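Local coordinates for protein hydroquinone dioxygenase small subunit (Pseudomonas sp., PDB 4ZXA) that serves as the cupin-fold small subunit of a two-subunit enzyme that probably works as an Fe2+-dependent hydroquinone 1,2-dioxygenase, at residues A36-I40 / F41-Q45; A83-D87 / G88-V92. One frame throughout, in Å; residues are numbered along the deposited sequence.

Contact 1 of 2, residues A36-I40 / F41-Q45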
ATOM      1  N   ALA A  36      29.774   3.523   1.409  1.00 21.18           N
ATOM      2  CA  ALA A  36      30.642   4.161   2.409  1.00 24.86           C
ATOM      3  C   ALA A  36      30.065   4.066   3.826  1.00 20.95           C
ATOM      4  O   ALA A  36      29.895   5.063   4.511  1.00 19.47           O
ATOM      5  CB  ALA A  36      30.914   5.624   2.031  1.00 19.94           C
ATOM      6  N   PHE A  37      29.763   2.846   4.248  1.00 25.36           N
ATOM      7  CA  PHE A  37      28.969   2.607   5.450  1.00 24.70           C
ATOM      8  C   PHE A  37      29.820   2.475   6.711  1.00 27.22           C
ATOM      9  O   PHE A  37      30.512   1.472   6.889  1.00 30.53           O
ATOM     10  CB  PHE A  37      28.150   1.334   5.261  1.00 25.00           C
ATOM     11  CG  PHE A  37      27.015   1.196   6.229  1.00 28.79           C
ATOM     12  CD1 PHE A  37      25.765   1.708   5.922  1.00 22.86           C
ATOM     13  CD2 PHE A  37      27.196   0.546   7.448  1.00 29.85           C
ATOM     14  CE1 PHE A  37      24.703   1.579   6.816  1.00 28.80           C
ATOM     15  CE2 PHE A  37      26.146   0.411   8.350  1.00 28.62           C
ATOM     16  CZ  PHE A  37      24.895   0.926   8.033  1.00 30.23           C
ATOM     17  N   SER A  38      29.772   3.477   7.580  1.00 24.65           N
ATOM     18  CA  SER A  38      30.466   3.382   8.862  1.00 26.98           C
ATOM     19  C   SER A  38      29.535   3.720  10.023  1.00 25.57           C
ATOM     20  O   SER A  38      28.339   3.899   9.836  1.00 24.80           O
ATOM     21  CB  SER A  38      31.689   4.297   8.884  1.00 26.24           C
ATOM     22  OG  SER A  38      31.303   5.654   8.964  1.00 26.74           O
ATOM     23  N   ASN A  39      30.090   3.802  11.226  1.00 26.45           N
ATOM     24  CA  ASN A  39      29.313   4.165  12.409  1.00 24.90           C
ATOM     25  C   ASN A  39      30.155   5.072  13.299  1.00 24.00           C
ATOM     26  O   ASN A  39      31.271   4.715  13.662  1.00 25.27           O
ATOM     27  CB  ASN A  39      28.896   2.910  13.162  1.00 23.46           C
ATOM     28  CG  ASN A  39      28.136   3.220  14.423  1.00 27.76           C
ATOM     29  OD1 ASN A  39      28.706   3.729  15.392  1.00 29.30           O
ATOM     30  ND2 ASN A  39      26.841   2.903  14.431  1.00 27.45           N
ATOM     31  N   ILE A  40      29.633   6.247  13.638  1.00 20.64           N
ATOM     32  CA  ILE A  40      30.457   7.281  14.267  1.00 23.92           C
ATOM     33  C   ILE A  40      31.020   6.827  15.626  1.00 28.73           C
ATOM     34  O   ILE A  40      32.047   7.323  16.096  1.00 26.04           O
ATOM     35  CB  ILE A  40      29.702   8.626  14.433  1.00 24.57           C
ATOM     36  CG1 ILE A  40      28.451   8.458  15.299  1.00 23.24           C
ATOM     37  CG2 ILE A  40      29.324   9.217  13.085  1.00 19.50           C
ATOM     38  CD1 ILE A  40      27.874   9.786  15.742  1.00 23.62           C
ATOM     39  N   PHE A  41      30.346   5.873  16.247  1.00 23.42           N
ATOM     40  CA  PHE A  41      30.773   5.405  17.540  1.00 28.07           C
ATOM     41  C   PHE A  41      31.925   4.426  17.401  1.00 27.27           C
ATOM     42  O   PHE A  41      32.937   4.568  18.080  1.00 26.13           O
ATOM     43  CB  PHE A  41      29.585   4.878  18.350  1.00 26.57           C
ATOM     44  CG  PHE A  41      28.585   5.946  18.654  1.00 25.58           C
ATOM     45  CD1 PHE A  41      28.898   6.955  19.538  1.00 24.35           C
ATOM     46  CD2 PHE A  41      27.365   5.992  17.998  1.00 29.49           C
ATOM     47  CE1 PHE A  41      28.004   7.973  19.791  1.00 29.50           C
ATOM     48  CE2 PHE A  41      26.456   7.009  18.256  1.00 28.33           C
ATOM     49  CZ  PHE A  41      26.780   8.001  19.149  1.00 26.57           C
ATOM     50  N   GLU A  42      31.792   3.464  16.501  1.00 27.35           N
ATOM     51  CA  GLU A  42      32.924   2.622  16.157  1.00 30.54           C
ATOM     52  C   GLU A  42      34.112   3.495  15.755  1.00 29.94           C
ATOM     53  O   GLU A  42      35.240   3.285  16.214  1.00 36.39           O
ATOM     54  CB  GLU A  42      32.568   1.635  15.034  1.00 30.85           C
ATOM     55  CG  GLU A  42      33.627   0.569  14.807  1.00 25.82           C
ATOM     56  CD  GLU A  42      33.123  -0.577  13.960  1.00 37.40           C
ATOM     57  OE1 GLU A  42      32.532  -0.323  12.884  1.00 29.94           O
ATOM     58  OE2 GLU A  42      33.305  -1.741  14.381  1.00 42.58           O
ATOM     59  N   VAL A  43      33.859   4.490  14.915  1.00 24.62           N
ATOM     60  CA  VAL A  43      34.942   5.356  14.460  1.00 26.79           C
ATOM     61  C   VAL A  43      35.692   6.068  15.607  1.00 30.52           C
ATOM     62  O   VAL A  43      36.920   6.014  15.680  1.00 26.55           O
ATOM     63  CB  VAL A  43      34.479   6.369  13.380  1.00 23.36           C
ATOM     64  CG1 VAL A  43      35.530   7.467  13.189  1.00 21.06           C
ATOM     65  CG2 VAL A  43      34.210   5.656  12.050  1.00 22.08           C
ATOM     66  N   ALA A  44      34.953   6.743  16.484  1.00 27.28           N
ATOM     67  CA  ALA A  44      35.559   7.439  17.611  1.00 30.46           C
ATOM     68  C   ALA A  44      36.251   6.453  18.560  1.00 36.20           C
ATOM     69  O   ALA A  44      37.261   6.775  19.190  1.00 36.83           O
ATOM     70  CB  ALA A  44      34.510   8.262  18.360  1.00 27.54           C
ATOM     71  N   GLN A  45      35.703   5.245  18.647  1.00 36.52           N
ATOM     72  CA  GLN A  45      36.229   4.245  19.555  1.00 38.27           C
ATOM     73  C   GLN A  45      37.621   3.835  19.128  1.00 38.92           C
ATOM     74  O   GLN A  45      38.405   3.371  19.948  1.00 46.86           O
ATOM     75  CB  GLN A  45      35.323   3.018  19.585  1.00 40.62           C
ATOM     76  CG  GLN A  45      35.763   1.921  20.565  1.00 45.43           C
ATOM     77  CD  GLN A  45      35.003   0.610  20.351  1.00 53.93           C
ATOM     78  OE1 GLN A  45      35.226  -0.099  19.361  1.00 56.80           O
ATOM     79  NE2 GLN A  45      34.091   0.290  21.271  1.00 52.12           N
TER
HETATM   80  O   HOH W   1      32.618   2.255  11.474  1.00 25.72           O

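Contact 2 of 2, residues A83-D87 / G88-V92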
ATOM      1  N   ALA A  83      29.240  21.975  15.385  1.00 22.48           N
ATOM      2  CA  ALA A  83      29.565  20.770  16.143  1.00 22.90           C
ATOM      3  C   ALA A  83      28.320  20.238  16.824  1.00 26.30           C
ATOM      4  O   ALA A  83      27.566  21.010  17.443  1.00 25.31           O
ATOM      5  CB  ALA A  83      30.648  21.056  17.173  1.00 21.67           C
ATOM      6  N   ILE A  84      28.096  18.930  16.676  1.00 23.19           N
ATOM      7  CA  ILE A  84      27.042  18.223  17.405  1.00 26.78           C
ATOM      8  C   ILE A  84      27.672  17.230  18.356  1.00 26.12           C
ATOM      9  O   ILE A  84      28.443  16.361  17.942  1.00 24.57           O
ATOM     10  CB  ILE A  84      26.147  17.372  16.483  1.00 31.48           C
ATOM     11  CG1 ILE A  84      25.801  18.121  15.194  1.00 27.07           C
ATOM     12  CG2 ILE A  84      24.891  16.902  17.241  1.00 23.83           C
ATOM     13  CD1 ILE A  84      24.584  18.941  15.316  1.00 26.52           C
ATOM     14  N   VAL A  85      27.333  17.334  19.631  1.00 28.87           N
ATOM     15  CA  VAL A  85      27.813  16.358  20.597  1.00 28.69           C
ATOM     16  C   VAL A  85      26.918  15.132  20.574  1.00 27.39           C
ATOM     17  O   VAL A  85      25.745  15.204  20.931  1.00 31.10           O
ATOM     18  CB  VAL A  85      27.843  16.945  22.004  1.00 30.26           C
ATOM     19  CG1 VAL A  85      28.096  15.835  23.034  1.00 32.05           C
ATOM     20  CG2 VAL A  85      28.902  18.024  22.077  1.00 28.75           C
ATOM     21  N   MET A  86      27.472  14.005  20.147  1.00 29.02           N
ATOM     22  CA  MET A  86      26.695  12.775  19.992  1.00 29.05           C
ATOM     23  C   MET A  86      26.778  11.842  21.210  1.00 28.25           C
ATOM     24  O   MET A  86      25.978  10.930  21.353  1.00 31.07           O
ATOM     25  CB  MET A  86      27.112  12.050  18.708  1.00 24.17           C
ATOM     26  CG  MET A  86      26.523  12.658  17.446  1.00 23.96           C
ATOM     27  SD  MET A  86      24.737  12.363  17.275  1.00 34.53           S
ATOM     28  CE  MET A  86      24.092  13.764  18.171  1.00 30.43           C
ATOM     29  N   ASP A  87      27.752  12.088  22.076  1.00 29.39           N
ATOM     30  CA  ASP A  87      27.909  11.351  23.320  1.00 28.76           C
ATOM     31  C   ASP A  87      28.876  12.094  24.249  1.00 32.94           C
ATOM     32  O   ASP A  87      29.800  12.767  23.792  1.00 32.39           O
ATOM     33  CB  ASP A  87      28.428   9.945  23.050  1.00 29.45           C
ATOM     34  CG  ASP A  87      28.601   9.128  24.321  1.00 33.20           C
ATOM     35  OD1 ASP A  87      27.823   9.326  25.282  1.00 39.95           O
ATOM     36  OD2 ASP A  87      29.513   8.281  24.356  1.00 27.19           O
ATOM     37  N   GLY A  88      28.657  11.981  25.553  1.00 30.33           N
ATOM     38  CA  GLY A  88      29.556  12.592  26.506  1.00 29.15           C
ATOM     39  C   GLY A  88      29.213  14.048  26.708  1.00 35.91           C
ATOM     40  O   GLY A  88      28.075  14.470  26.483  1.00 37.33           O
ATOM     41  N   GLU A  89      30.201  14.826  27.123  1.00 30.50           N
ATOM     42  CA  GLU A  89      29.965  16.222  27.427  1.00 33.49           C
ATOM     43  C   GLU A  89      31.198  17.055  27.101  1.00 32.30           C
ATOM     44  O   GLU A  89      32.279  16.846  27.648  1.00 38.74           O
ATOM     45  CB  GLU A  89      29.572  16.352  28.896  1.00 39.67           C
ATOM     46  CG  GLU A  89      29.243  17.752  29.351  1.00 47.30           C
ATOM     47  CD  GLU A  89      28.580  17.756  30.724  1.00 61.55           C
ATOM     48  OE1 GLU A  89      28.532  18.841  31.356  1.00 55.19           O
ATOM     49  OE2 GLU A  89      28.107  16.671  31.163  1.00 57.36           O
ATOM     50  N   VAL A  90      31.047  17.988  26.179  1.00 35.53           N
ATOM     51  CA  VAL A  90      32.192  18.780  25.772  1.00 32.70           C
ATOM     52  C   VAL A  90      31.996  20.229  26.159  1.00 31.76           C
ATOM     53  O   VAL A  90      30.902  20.775  26.031  1.00 37.09           O
ATOM     54  CB  VAL A  90      32.444  18.671  24.266  1.00 29.22           C
ATOM     55  CG1 VAL A  90      33.647  19.501  23.868  1.00 27.58           C
ATOM     56  CG2 VAL A  90      32.645  17.221  23.866  1.00 26.73           C
ATOM     57  N   ARG A  91      33.060  20.832  26.665  1.00 29.76           N
ATOM     58  CA  ARG A  91      33.113  22.263  26.895  1.00 30.87           C
ATOM     59  C   ARG A  91      33.835  22.870  25.693  1.00 31.77           C
ATOM     60  O   ARG A  91      34.866  22.357  25.257  1.00 31.46           O
ATOM     61  CB  ARG A  91      33.881  22.539  28.190  1.00 33.22           C
ATOM     62  CG  ARG A  91      34.252  23.993  28.435  1.00 41.96           C
ATOM     63  CD  ARG A  91      34.923  24.162  29.799  1.00 47.97           C
ATOM     64  NE  ARG A  91      35.160  25.566  30.099  1.00 53.80           N
ATOM     65  CZ  ARG A  91      36.246  26.225  29.705  1.00 64.61           C
ATOM     66  NH1 ARG A  91      37.179  25.582  29.014  1.00 61.01           N
ATOM     67  NH2 ARG A  91      36.407  27.514  30.001  1.00 58.21           N
ATOM     68  N   VAL A  92      33.289  23.947  25.143  1.00 29.91           N
ATOM     69  CA  VAL A  92      33.899  24.584  23.980  1.00 31.42           C
ATOM     70  C   VAL A  92      34.278  26.026  24.328  1.00 33.02           C
ATOM     71  O   VAL A  92      33.401  26.836  24.643  1.00 32.70           O
ATOM     72  CB  VAL A  92      32.948  24.543  22.732  1.00 34.19           C
ATOM     73  CG1 VAL A  92      33.653  25.066  21.481  1.00 27.65           C
ATOM     74  CG2 VAL A  92      32.424  23.125  22.487  1.00 29.43           C
TER

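Contact 1 of 2, residues A36-I40 / F41-Q45
Asn39 ends the short strand 38-39 and the chain coils directly into helix 40-45, with Asn39 O accepting from Val43 N at 2.9 Å and Ile40 O from Ala44 N at 3.0 Å. The Asn39 side chain closes the start of this helix. Its CG lies opposite the backbone N across CA-CB (chi1 178°) and beside the carbonyl carbon, which brings OD1 over the first turn. There OD1 takes two amides at once, Phe41 N at 2.8 Å and, in a longer but straighter bond, Glu42 N at 3.3 Å; the donors arrive from opposite faces of the amide plane. This is an N-cap. Glu42 stands at the third helical position, where a capping box would have a direct bond back to the cap amide, but a water fills the gap, giving a hydrogen to Glu42 OE1 and accepting one from Asn39 N. Lys22 forms a salt bridge with OE1, and Asp293 of the large subunit accepts from Asn39 ND2. Ser38 and Asn39 also pair antiparallel with a strand of that subunit. Beside the cap, Ile40 and Phe41 lie side by side and point the same way: chi1 of 60° places Ile40 CG1 between N and the carbonyl carbon, and from there it covers one face of the Phe41 ring in a CH-pi contact, 4.0 Å from the centroid and displaced toward the CD2 side.

Contact 2 of 2, residues A83-D87 / G88-V92
The carboxylate of Asp87 lies next to the peptide that joins it to Gly88, with OD1 at its near end, 2.8 Å from Gly88 N. CG stands opposite the backbone N and beside the carbonyl carbon (chi1 -180°), which carries the carboxylate alongside the onward chain. At the other end of the group, OD2 accepts a hydrogen bond from Leu17 N. With an alanine here the Leu17 amide would probably be left without its carboxylate partner, and the carboxylate would be gone from beside the Gly88 peptide. Gly88 then continues the chain with a positive phi of 83°, a conformation in which a beta carbon would come 2.6 Å from Asp87 O, so these backbone angles leave no room for a side chain, as suits a glycine. Val85 fills the inside of the bend. Its CG1 rests 3.7 Å from Gly88 O, while CG2 reaches across to Val90 CB at 4.2 Å, a loose apolar contact between two side chains whose beta carbons face each other. Just ahead of the turn, Met86 and Asp87 both stand opposite Val147 in a classic beta bulge, an irregularity at the end of strand 81-87 just before the chain leaves its sheet. The chain nearly reverses here, yet the two strands do not pair as a hairpin; they belong to different sheets of the cupin barrel. Strand 81-87 lies between 128-132 and 145-153, whereas 89-97 lies between 136-142 and 116-125. Val85 and Val90 thus face the interior that the two sheets enclose, Val85 against Leu124 of strand 116-125 and Val90 against Ile148 of strand 145-153 and Phe140 of strand 136-142.

How the contacts relate
Both contacts are local turns of a continuous chain, and they follow in series, neither nesting nor crossing. Near the N terminus, contact 1 caps the passage from strand 38-39, which pairs with the large subunit, into helix 40-45; neither contact closes a long loop. The chain then builds strands 52-58, 61-69 and 71-76 before contact 2 makes the bend from one cupin sheet into the other. Although their centres are about 16 Å apart, the two sites touch: Ile40 CD1 packs 3.6 Å from Met86 CG, and Phe41 CE1 lies 3.8 Å from Asp87 CB. The helix thereby packs against the bulged end of strand 81-87, where Met86 also meets Phe220 of the large subunit.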